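Local coordinates for protein alpha-glucosidase (Pseudoalteromonas sp. K8, PDB 5HQA) that hydrolyses alpha-glucosides as a chloride-activated, calcium-containing family 97 glycoside hydrolase, here holding the inhibitor acarbose in its active site, at residues Val382-Val390 and Lys430-Pro438; Tyr419-Ala427 and Arg446-Arg454. All coordinates share one frame; numbering follows the deposited sequence.

Interaction 1 (Val382-Val390 and Lys430-Pro438); sequences VSQVKTGYV and KISINTHEP. With CA (calcium ion), chain C; AC1 (4,6-dideoxy-4-{[(1S,4R,5S,6S)-4,5,6-trihydroxy-3-(hydroxymethyl)cyclohex-2-en-1-yl]amino}-alpha-D-glucopyranose), chain B.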
loop_
_atom_site.group_PDB
_atom_site.type_symbol
_atom_site.label_atom_id
_atom_site.label_comp_id
_atom_site.label_asym_id
_atom_site.label_seq_id
_atom_site.Cartn_x
_atom_site.Cartn_y
_atom_site.Cartn_z
ATOM N N VAL A 382 12.040 -18.449 11.418
ATOM C CA VAL A 382 11.685 -17.104 10.959
ATOM C C VAL A 382 10.511 -17.226 9.993
ATOM O O VAL A 382 10.612 -17.916 8.972
ATOM C CB VAL A 382 12.883 -16.399 10.299
ATOM C CG1 VAL A 382 12.444 -15.097 9.614
ATOM C CG2 VAL A 382 13.980 -16.117 11.337
ATOM N N SER A 383 9.394 -16.556 10.310
ATOM C CA SER A 383 8.175 -16.630 9.510
ATOM C C SER A 383 7.874 -15.382 8.690
ATOM O O SER A 383 7.044 -15.456 7.778
ATOM C CB SER A 383 6.962 -16.900 10.409
ATOM O OG SER A 383 7.024 -18.199 10.958
ATOM N N GLN A 384 8.485 -14.238 9.003
ATOM C CA GLN A 384 8.268 -12.998 8.265
ATOM C C GLN A 384 9.621 -12.391 7.943
ATOM O O GLN A 384 10.539 -12.446 8.768
ATOM C CB GLN A 384 7.421 -11.987 9.061
ATOM C CG GLN A 384 6.038 -12.515 9.424
ATOM C CD GLN A 384 5.200 -11.561 10.292
ATOM O OE1 GLN A 384 5.712 -10.581 10.858
ATOM N NE2 GLN A 384 3.894 -11.862 10.404
ATOM N N VAL A 385 9.746 -11.824 6.743
ATOM C CA VAL A 385 10.980 -11.191 6.286
ATOM C C VAL A 385 10.639 -9.838 5.679
ATOM O O VAL A 385 9.724 -9.735 4.853
ATOM C CB VAL A 385 11.735 -12.069 5.267
ATOM C CG1 VAL A 385 12.924 -11.316 4.674
ATOM C CG2 VAL A 385 12.200 -13.364 5.935
ATOM N N LYS A 386 11.356 -8.803 6.114
ATOM C CA LYS A 386 11.295 -7.484 5.500
ATOM C C LYS A 386 12.381 -7.408 4.436
ATOM O O LYS A 386 13.552 -7.655 4.733
ATOM C CB LYS A 386 11.498 -6.397 6.557
ATOM C CG LYS A 386 11.578 -4.984 6.023
ATOM C CD LYS A 386 11.774 -4.007 7.183
ATOM C CE LYS A 386 12.010 -2.589 6.683
ATOM N NZ LYS A 386 12.303 -1.689 7.815
ATOM N N THR A 387 11.995 -7.092 3.200
ATOM C CA THR A 387 12.946 -6.931 2.107
ATOM C C THR A 387 13.115 -5.453 1.776
ATOM O O THR A 387 12.299 -4.608 2.155
ATOM C CB THR A 387 12.494 -7.694 0.859
ATOM O OG1 THR A 387 11.211 -7.202 0.439
ATOM C CG2 THR A 387 12.406 -9.204 1.150
ATOM N N GLY A 388 14.192 -5.142 1.073
ATOM C CA GLY A 388 14.511 -3.757 0.778
ATOM C C GLY A 388 15.252 -3.645 -0.529
ATOM O O GLY A 388 16.040 -4.521 -0.892
ATOM N N TYR A 389 14.996 -2.550 -1.248
ATOM C CA TYR A 389 15.569 -2.343 -2.575
ATOM C C TYR A 389 16.048 -0.895 -2.707
ATOM O O TYR A 389 15.663 -0.161 -3.613
ATOM C CB TYR A 389 14.545 -2.706 -3.657
ATOM C CG TYR A 389 14.103 -4.160 -3.574
ATOM C CD1 TYR A 389 13.126 -4.561 -2.668
ATOM C CD2 TYR A 389 14.679 -5.130 -4.388
ATOM C CE1 TYR A 389 12.741 -5.892 -2.564
ATOM C CE2 TYR A 389 14.293 -6.472 -4.299
ATOM C CZ TYR A 389 13.321 -6.840 -3.385
ATOM O OH TYR A 389 12.920 -8.161 -3.288
ATOM N N VAL A 390 16.914 -0.461 -1.790
ATOM C CA VAL A 390 17.293 0.953 -1.743
ATOM C C VAL A 390 18.221 1.272 -2.917
ATOM O O VAL A 390 19.357 0.799 -2.980
ATOM C CB VAL A 390 17.942 1.323 -0.405
ATOM C CG1 VAL A 390 18.455 2.766 -0.455
ATOM C CG2 VAL A 390 16.926 1.178 0.710
ATOM N N LYS A 430 7.014 -21.098 3.926
ATOM C CA LYS A 430 6.036 -20.544 4.867
ATOM C C LYS A 430 6.531 -19.231 5.473
ATOM O O LYS A 430 6.395 -18.978 6.674
ATOM C CB LYS A 430 5.661 -21.564 5.942
ATOM C CG LYS A 430 4.873 -22.745 5.355
ATOM C CD LYS A 430 4.414 -23.734 6.421
ATOM C CE LYS A 430 3.726 -24.953 5.796
ATOM N NZ LYS A 430 3.027 -24.588 4.533
ATOM N N ILE A 431 7.081 -18.369 4.617
ATOM C CA ILE A 431 7.567 -17.049 5.009
ATOM C C ILE A 431 6.713 -15.990 4.322
ATOM O O ILE A 431 6.422 -16.100 3.123
ATOM C CB ILE A 431 9.057 -16.883 4.661
ATOM C CG1 ILE A 431 9.905 -17.805 5.555
ATOM C CG2 ILE A 431 9.491 -15.418 4.760
ATOM C CD1 ILE A 431 11.372 -17.838 5.189
ATOM N N SER A 432 6.301 -14.976 5.085
ATOM C CA SER A 432 5.583 -13.815 4.579
ATOM C C SER A 432 6.547 -12.656 4.367
ATOM O O SER A 432 7.558 -12.539 5.064
ATOM C CB SER A 432 4.476 -13.395 5.545
ATOM O OG SER A 432 3.508 -14.427 5.646
ATOM N N ILE A 433 6.205 -11.782 3.414
ATOM C CA ILE A 433 7.114 -10.760 2.908
ATOM C C ILE A 433 6.514 -9.380 3.137
ATOM O O ILE A 433 5.343 -9.139 2.813
ATOM C CB ILE A 433 7.430 -10.974 1.417
ATOM C CG1 ILE A 433 8.207 -12.278 1.225
ATOM C CG2 ILE A 433 8.240 -9.806 0.861
ATOM C CD1 ILE A 433 9.560 -12.290 1.941
ATOM N N ASN A 434 7.331 -8.481 3.688
ATOM C CA ASN A 434 7.036 -7.061 3.864
ATOM C C ASN A 434 8.048 -6.308 3.006
ATOM O O ASN A 434 9.232 -6.261 3.351
ATOM C CB ASN A 434 7.148 -6.700 5.352
ATOM C CG ASN A 434 7.236 -5.204 5.616
ATOM O OD1 ASN A 434 6.916 -4.374 4.762
ATOM N ND2 ASN A 434 7.658 -4.855 6.835
ATOM N N THR A 435 7.608 -5.745 1.877
ATOM C CA THR A 435 8.527 -5.214 0.868
ATOM C C THR A 435 8.691 -3.709 1.024
ATOM O O THR A 435 7.726 -2.959 0.832
ATOM C CB THR A 435 8.031 -5.504 -0.548
ATOM O OG1 THR A 435 7.704 -6.889 -0.681
ATOM C CG2 THR A 435 9.114 -5.134 -1.574
ATOM N N HIS A 436 9.911 -3.258 1.310
ATOM C CA HIS A 436 10.223 -1.836 1.222
ATOM C C HIS A 436 10.889 -1.524 -0.114
ATOM O O HIS A 436 11.534 -2.385 -0.718
ATOM C CB HIS A 436 11.093 -1.386 2.404
ATOM C CG HIS A 436 10.309 -1.249 3.676
ATOM N ND1 HIS A 436 10.457 -0.186 4.543
ATOM C CD2 HIS A 436 9.330 -2.030 4.200
ATOM C CE1 HIS A 436 9.615 -0.328 5.554
ATOM N NE2 HIS A 436 8.929 -1.444 5.375
ATOM N N GLU A 437 10.715 -0.281 -0.570
ATOM C CA GLU A 437 10.977 0.113 -1.951
ATOM C C GLU A 437 10.359 -0.913 -2.906
ATOM O O GLU A 437 11.068 -1.565 -3.679
ATOM C CB GLU A 437 12.465 0.295 -2.226
ATOM C CG GLU A 437 13.098 1.353 -1.318
ATOM C CD GLU A 437 13.300 0.841 0.102
ATOM O OE1 GLU A 437 13.844 -0.273 0.239
ATOM O OE2 GLU A 437 12.880 1.522 1.076
ATOM N N PRO A 438 9.030 -1.075 -2.873
ATOM C CA PRO A 438 8.369 -2.161 -3.597
ATOM C C PRO A 438 7.838 -1.704 -4.936
ATOM O O PRO A 438 7.992 -0.537 -5.313
ATOM C CB PRO A 438 7.200 -2.492 -2.673
ATOM C CG PRO A 438 6.757 -1.103 -2.250
ATOM C CD PRO A 438 8.049 -0.286 -2.109
HETATM CA CA CA C . 12.192 3.285 2.593
HETATM C C1 AC1 B . 17.089 6.168 1.444
HETATM O O2 AC1 B . 15.231 6.492 -0.031
HETATM C C2 AC1 B . 15.843 5.532 0.846
HETATM C C4A AC1 B . 15.220 0.414 6.415
HETATM C C3 AC1 B . 14.887 5.071 1.914
HETATM O O3 AC1 B . 13.689 4.542 1.318
HETATM C C4 AC1 B . 15.562 4.060 2.802
HETATM N N4A AC1 B . 14.614 3.332 3.705
HETATM C C5 AC1 B . 16.528 4.948 3.570
HETATM O O5 AC1 B . 17.589 5.391 2.627
HETATM C C6 AC1 B . 17.179 4.298 4.751
HETATM C C1B AC1 B . 14.769 1.833 3.708
HETATM C C2B AC1 B . 13.602 1.144 4.683
HETATM O O2B AC1 B . 12.342 1.694 4.300
HETATM C C3B AC1 B . 13.907 1.313 6.045
HETATM O O3B AC1 B . 12.834 0.894 6.924
HETATM O O4 AC1 B . 15.626 0.669 7.745
HETATM C C5B AC1 B . 16.331 0.643 5.521
HETATM C C7B AC1 B . 16.060 1.368 4.091
HETATM C C6B AC1 B . 17.540 -0.299 5.652
HETATM O O6B AC1 B . 17.176 -1.533 5.116
HETATM O O HOH W 1 4.286 -16.214 7.741
HETATM O O HOH W 2 6.137 -20.201 9.030
HETATM O O HOH W 3 10.416 -8.562 -1.893
#
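Two neighbouring parallel strands of the catalytic (beta/alpha)8-type barrel, 384-388 and 432-435, run together here and open at their C-terminal ends into the acarbose pocket, where Lys386 lies against His436. Their axes approach to 4.7 Å, and backbone bonds alternate between them from Ser432 N to Ser383 O through to His436 N donating to Thr387 O. Beta-branched residues suit the side facing the helices: Val385 CG2 meets Ile431 CG2 at 3.6 Å, and Thr387 OG1 lies beside Thr435. On the other side Lys386, fully extended with CG anti to the backbone N (chi1 175°), lays CE over the imidazole face, 3.4 Å from the ring centroid of His436. This reach brings Lys386 NZ to 2.8 Å from O3B of the inhibitor, and Glu311 supplies its salt bridge. His436 ND1 gives an almost straight bond (172°) to inhibitor O2B, while NE2 is held by Asp489, which fixes the ring's rotation. With an alanine here in place of the imidazole, inhibitor O2B would probably lose this donor and the Lys386 chain the flat surface it lies on. Glu437 suits the strand end because its carboxylate serves two partners: OE1 accepts from Tyr389 N at 3.0 Å through its anti lone pair, and OE2 binds the calcium ion at 2.4 Å, alongside Glu154, Glu455 and Glu461.

Interaction 2 (Tyr419-Ala427 and Arg446-Arg454); sequences YLHNVKLAA and RTYPNWITR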
loop_
_atom_site.group_PDB
_atom_site.type_symbol
_atom_site.label_atom_id
_atom_site.label_comp_id
_atom_site.label_asym_id
_atom_site.label_seq_id
_atom_site.Cartn_x
_atom_site.Cartn_y
_atom_site.Cartn_z
ATOM N N TYR A 419 9.869 -9.225 -7.924
ATOM C CA TYR A 419 9.195 -9.199 -6.627
ATOM C C TYR A 419 8.360 -10.453 -6.424
ATOM O O TYR A 419 8.380 -11.063 -5.348
ATOM C CB TYR A 419 8.291 -7.972 -6.503
ATOM C CG TYR A 419 8.977 -6.633 -6.380
ATOM C CD1 TYR A 419 9.755 -6.321 -5.264
ATOM C CD2 TYR A 419 8.805 -5.658 -7.362
ATOM C CE1 TYR A 419 10.365 -5.069 -5.149
ATOM C CE2 TYR A 419 9.406 -4.411 -7.260
ATOM C CZ TYR A 419 10.186 -4.127 -6.155
ATOM O OH TYR A 419 10.770 -2.887 -6.045
ATOM N N LEU A 420 7.581 -10.832 -7.441
ATOM C CA LEU A 420 6.692 -11.976 -7.275
ATOM C C LEU A 420 7.481 -13.269 -7.117
ATOM O O LEU A 420 7.064 -14.156 -6.367
ATOM C CB LEU A 420 5.714 -12.066 -8.450
ATOM C CG LEU A 420 4.627 -13.129 -8.254
ATOM C CD1 LEU A 420 3.840 -12.859 -6.979
ATOM C CD2 LEU A 420 3.698 -13.215 -9.456
ATOM N N HIS A 421 8.631 -13.389 -7.783
ATOM C CA HIS A 421 9.465 -14.565 -7.566
ATOM C C HIS A 421 9.863 -14.681 -6.103
ATOM O O HIS A 421 9.803 -15.769 -5.519
ATOM C CB HIS A 421 10.716 -14.513 -8.437
ATOM C CG HIS A 421 11.761 -15.500 -8.019
ATOM N ND1 HIS A 421 11.632 -16.856 -8.238
ATOM C CD2 HIS A 421 12.928 -15.336 -7.352
ATOM C CE1 HIS A 421 12.686 -17.481 -7.745
ATOM N NE2 HIS A 421 13.490 -16.583 -7.203
ATOM N N ASN A 422 10.270 -13.562 -5.502
ATOM C CA ASN A 422 10.657 -13.536 -4.092
ATOM C C ASN A 422 9.499 -13.978 -3.199
ATOM O O ASN A 422 9.671 -14.810 -2.293
ATOM C CB ASN A 422 11.134 -12.119 -3.746
ATOM C CG ASN A 422 11.560 -11.967 -2.299
ATOM O OD1 ASN A 422 10.894 -11.287 -1.520
ATOM N ND2 ASN A 422 12.688 -12.571 -1.941
ATOM N N VAL A 423 8.301 -13.449 -3.461
ATOM C CA VAL A 423 7.122 -13.786 -2.662
ATOM C C VAL A 423 6.757 -15.259 -2.820
ATOM O O VAL A 423 6.444 -15.948 -1.841
ATOM C CB VAL A 423 5.951 -12.862 -3.054
ATOM C CG1 VAL A 423 4.635 -13.360 -2.468
ATOM C CG2 VAL A 423 6.247 -11.419 -2.614
ATOM N N LYS A 424 6.787 -15.767 -4.052
ATOM C CA LYS A 424 6.423 -17.162 -4.275
ATOM C C LYS A 424 7.448 -18.108 -3.663
ATOM O O LYS A 424 7.084 -19.149 -3.101
ATOM C CB LYS A 424 6.285 -17.437 -5.770
ATOM C CG LYS A 424 5.031 -16.895 -6.424
ATOM C CD LYS A 424 5.181 -17.068 -7.923
ATOM C CE LYS A 424 3.868 -17.091 -8.649
ATOM N NZ LYS A 424 4.111 -17.219 -10.116
ATOM N N LEU A 425 8.734 -17.782 -3.786
ATOM C CA LEU A 425 9.753 -18.610 -3.149
ATOM C C LEU A 425 9.621 -18.564 -1.630
ATOM O O LEU A 425 9.732 -19.598 -0.958
ATOM C CB LEU A 425 11.148 -18.166 -3.587
ATOM C CG LEU A 425 12.299 -19.017 -3.050
ATOM C CD1 LEU A 425 12.131 -20.461 -3.481
ATOM C CD2 LEU A 425 13.629 -18.473 -3.536
ATOM N N ALA A 426 9.364 -17.375 -1.071
ATOM C CA ALA A 426 9.140 -17.269 0.369
ATOM C C ALA A 426 7.979 -18.149 0.816
ATOM O O ALA A 426 8.048 -18.800 1.868
ATOM C CB ALA A 426 8.886 -15.812 0.756
ATOM N N ALA A 427 6.906 -18.194 0.021
ATOM C CA ALA A 427 5.743 -18.995 0.388
ATOM C C ALA A 427 6.082 -20.475 0.482
ATOM O O ALA A 427 5.506 -21.188 1.311
ATOM C CB ALA A 427 4.611 -18.775 -0.612
ATOM N N ARG A 446 -4.510 -10.888 -2.349
ATOM C CA ARG A 446 -5.607 -11.843 -2.457
ATOM C C ARG A 446 -5.108 -13.167 -3.016
ATOM O O ARG A 446 -5.436 -14.243 -2.501
ATOM C CB ARG A 446 -6.724 -11.293 -3.339
ATOM C CG ARG A 446 -7.820 -12.346 -3.538
ATOM C CD ARG A 446 -8.930 -11.886 -4.444
ATOM N NE ARG A 446 -10.032 -12.834 -4.392
ATOM C CZ ARG A 446 -11.178 -12.685 -5.047
ATOM N NH1 ARG A 446 -11.374 -11.615 -5.808
ATOM N NH2 ARG A 446 -12.129 -13.601 -4.936
ATOM N N THR A 447 -4.301 -13.098 -4.072
ATOM C CA THR A 447 -3.812 -14.281 -4.767
ATOM C C THR A 447 -2.683 -14.955 -3.997
ATOM O O THR A 447 -2.579 -16.189 -3.992
ATOM C CB THR A 447 -3.332 -13.873 -6.160
ATOM O OG1 THR A 447 -4.305 -13.002 -6.756
ATOM C CG2 THR A 447 -3.133 -15.091 -7.040
ATOM N N TYR A 448 -1.828 -14.151 -3.359
ATOM C CA TYR A 448 -0.653 -14.617 -2.620
ATOM C C TYR A 448 -0.716 -14.009 -1.231
ATOM O O TYR A 448 -0.087 -12.977 -0.963
ATOM C CB TYR A 448 0.641 -14.226 -3.333
ATOM C CG TYR A 448 0.671 -14.749 -4.742
ATOM C CD1 TYR A 448 0.984 -16.078 -5.000
ATOM C CD2 TYR A 448 0.340 -13.931 -5.810
ATOM C CE1 TYR A 448 0.991 -16.576 -6.292
ATOM C CE2 TYR A 448 0.347 -14.418 -7.104
ATOM C CZ TYR A 448 0.669 -15.739 -7.336
ATOM O OH TYR A 448 0.670 -16.217 -8.625
ATOM N N PRO A 449 -1.478 -14.620 -0.321
ATOM C CA PRO A 449 -1.719 -13.995 0.983
ATOM C C PRO A 449 -0.499 -13.910 1.886
ATOM O O PRO A 449 -0.628 -13.384 2.996
ATOM C CB PRO A 449 -2.793 -14.896 1.603
ATOM C CG PRO A 449 -3.489 -15.528 0.406
ATOM C CD PRO A 449 -2.392 -15.746 -0.583
ATOM N N ASN A 450 0.676 -14.386 1.479
ATOM C CA ASN A 450 1.865 -14.131 2.283
ATOM C C ASN A 450 2.532 -12.809 1.929
ATOM O O ASN A 450 3.509 -12.430 2.581
ATOM C CB ASN A 450 2.875 -15.274 2.145
ATOM C CG ASN A 450 3.497 -15.328 0.780
ATOM O OD1 ASN A 450 2.807 -15.180 -0.228
ATOM N ND2 ASN A 450 4.811 -15.508 0.729
ATOM N N TRP A 451 2.033 -12.097 0.915
ATOM C CA TRP A 451 2.536 -10.759 0.596
ATOM C C TRP A 451 1.755 -9.775 1.461
ATOM O O TRP A 451 0.778 -9.156 1.033
ATOM C CB TRP A 451 2.388 -10.456 -0.891
ATOM C CG TRP A 451 3.400 -9.454 -1.389
ATOM C CD1 TRP A 451 4.250 -8.699 -0.629
ATOM C CD2 TRP A 451 3.691 -9.134 -2.752
ATOM N NE1 TRP A 451 5.049 -7.923 -1.437
ATOM C CE2 TRP A 451 4.726 -8.173 -2.745
ATOM C CE3 TRP A 451 3.181 -9.570 -3.979
ATOM C CZ2 TRP A 451 5.258 -7.638 -3.918
ATOM C CZ3 TRP A 451 3.717 -9.043 -5.147
ATOM C CH2 TRP A 451 4.744 -8.088 -5.107
ATOM N N ILE A 452 2.200 -9.632 2.711
ATOM C CA ILE A 452 1.303 -9.086 3.728
ATOM C C ILE A 452 1.270 -7.561 3.722
ATOM O O ILE A 452 0.225 -6.968 4.015
ATOM C CB ILE A 452 1.663 -9.636 5.121
ATOM C CG1 ILE A 452 3.134 -9.387 5.451
ATOM C CG2 ILE A 452 1.351 -11.118 5.178
ATOM C CD1 ILE A 452 3.515 -9.826 6.845
ATOM N N THR A 453 2.367 -6.894 3.382
ATOM C CA THR A 453 2.374 -5.440 3.429
ATOM C C THR A 453 3.581 -4.933 2.642
ATOM O O THR A 453 4.407 -5.711 2.153
ATOM C CB THR A 453 2.370 -4.945 4.885
ATOM O OG1 THR A 453 2.022 -3.554 4.926
ATOM C CG2 THR A 453 3.741 -5.157 5.556
ATOM N N ARG A 454 3.663 -3.613 2.507
ATOM C CA ARG A 454 4.785 -2.988 1.820
ATOM C C ARG A 454 4.855 -1.528 2.233
ATOM O O ARG A 454 3.938 -0.992 2.859
ATOM C CB ARG A 454 4.651 -3.111 0.297
ATOM C CG ARG A 454 3.614 -2.160 -0.317
ATOM C CD ARG A 454 3.217 -2.647 -1.709
ATOM N NE ARG A 454 2.605 -3.971 -1.628
ATOM C CZ ARG A 454 2.729 -4.918 -2.551
ATOM N NH1 ARG A 454 3.454 -4.699 -3.649
ATOM N NH2 ARG A 454 2.124 -6.093 -2.377
#
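Val423 faces Trp451 and Asn450 at the centre of this helix-to-strand contact, its two methyls dividing the work. CG2 sits over the face of the indole, 3.5 Å from the centroid of the five-membered ring of Trp451, a close CH-pi contact that a slim, branched valine can make without pushing the helix away. CG1, anti to the backbone N (chi1 168°), turns instead to Asn450 OD1 at 3.4 Å, an oxygen buried here with no polar partner in the model. The amide's other end does better: Asn450 ND2 donates to Val423 O at 3.1 Å, and Ala427 N, the regular helical donor, reaches that same oxygen from the opposite face of its carbonyl plane. Ala427, with no more than a methyl, leaves room for the amide, its CB 3.5 Å from Asn450 ND2. One turn before Val423, Leu420 CD1 lies over the ring of Tyr448, 4.1 Å from its centroid; Lys424 extends its aliphatic chain so that CE comes within 3.3 Å of Tyr448 OH. Next come the residues that set these groups: Thr447 CG2 backs the other face of Tyr448, and Arg454 NH2 the other face of Trp451. Trp451 NE1 bonds Thr435, and Asn450 ND2 also reaches Ile431 O. The type I turn 448-451 thus seats helix 413-428 on the outside of the barrel, over neighbouring strands 432-435 and 451-454, with helix 363-379 flanking it beside Asn422.

In the fold
From the N terminus, the chain passes through strand 384-388, then helix 413-428, strand 432-435 and finally strand 451-454. Interaction 1 closes a loop from 382-390 to 430-438, a beta-alpha-beta crossover whose helix includes 419-427. Interaction 2 closes a shorter loop, from 419-427 through strand 432-435 to 446-454; it starts within the first loop and ends beyond it, so the two cross rather than nest. Strand 432-435 of interaction 1 lies between its partner 384-388 and strand 451-454 of interaction 2; Ile433 N bonds Asn450 O across the second join. Tyr419 OH, 2.7 Å from Glu437 O, links the helix to the calcium-binding strand end. Together they tie outer helix, barrel strands and active site.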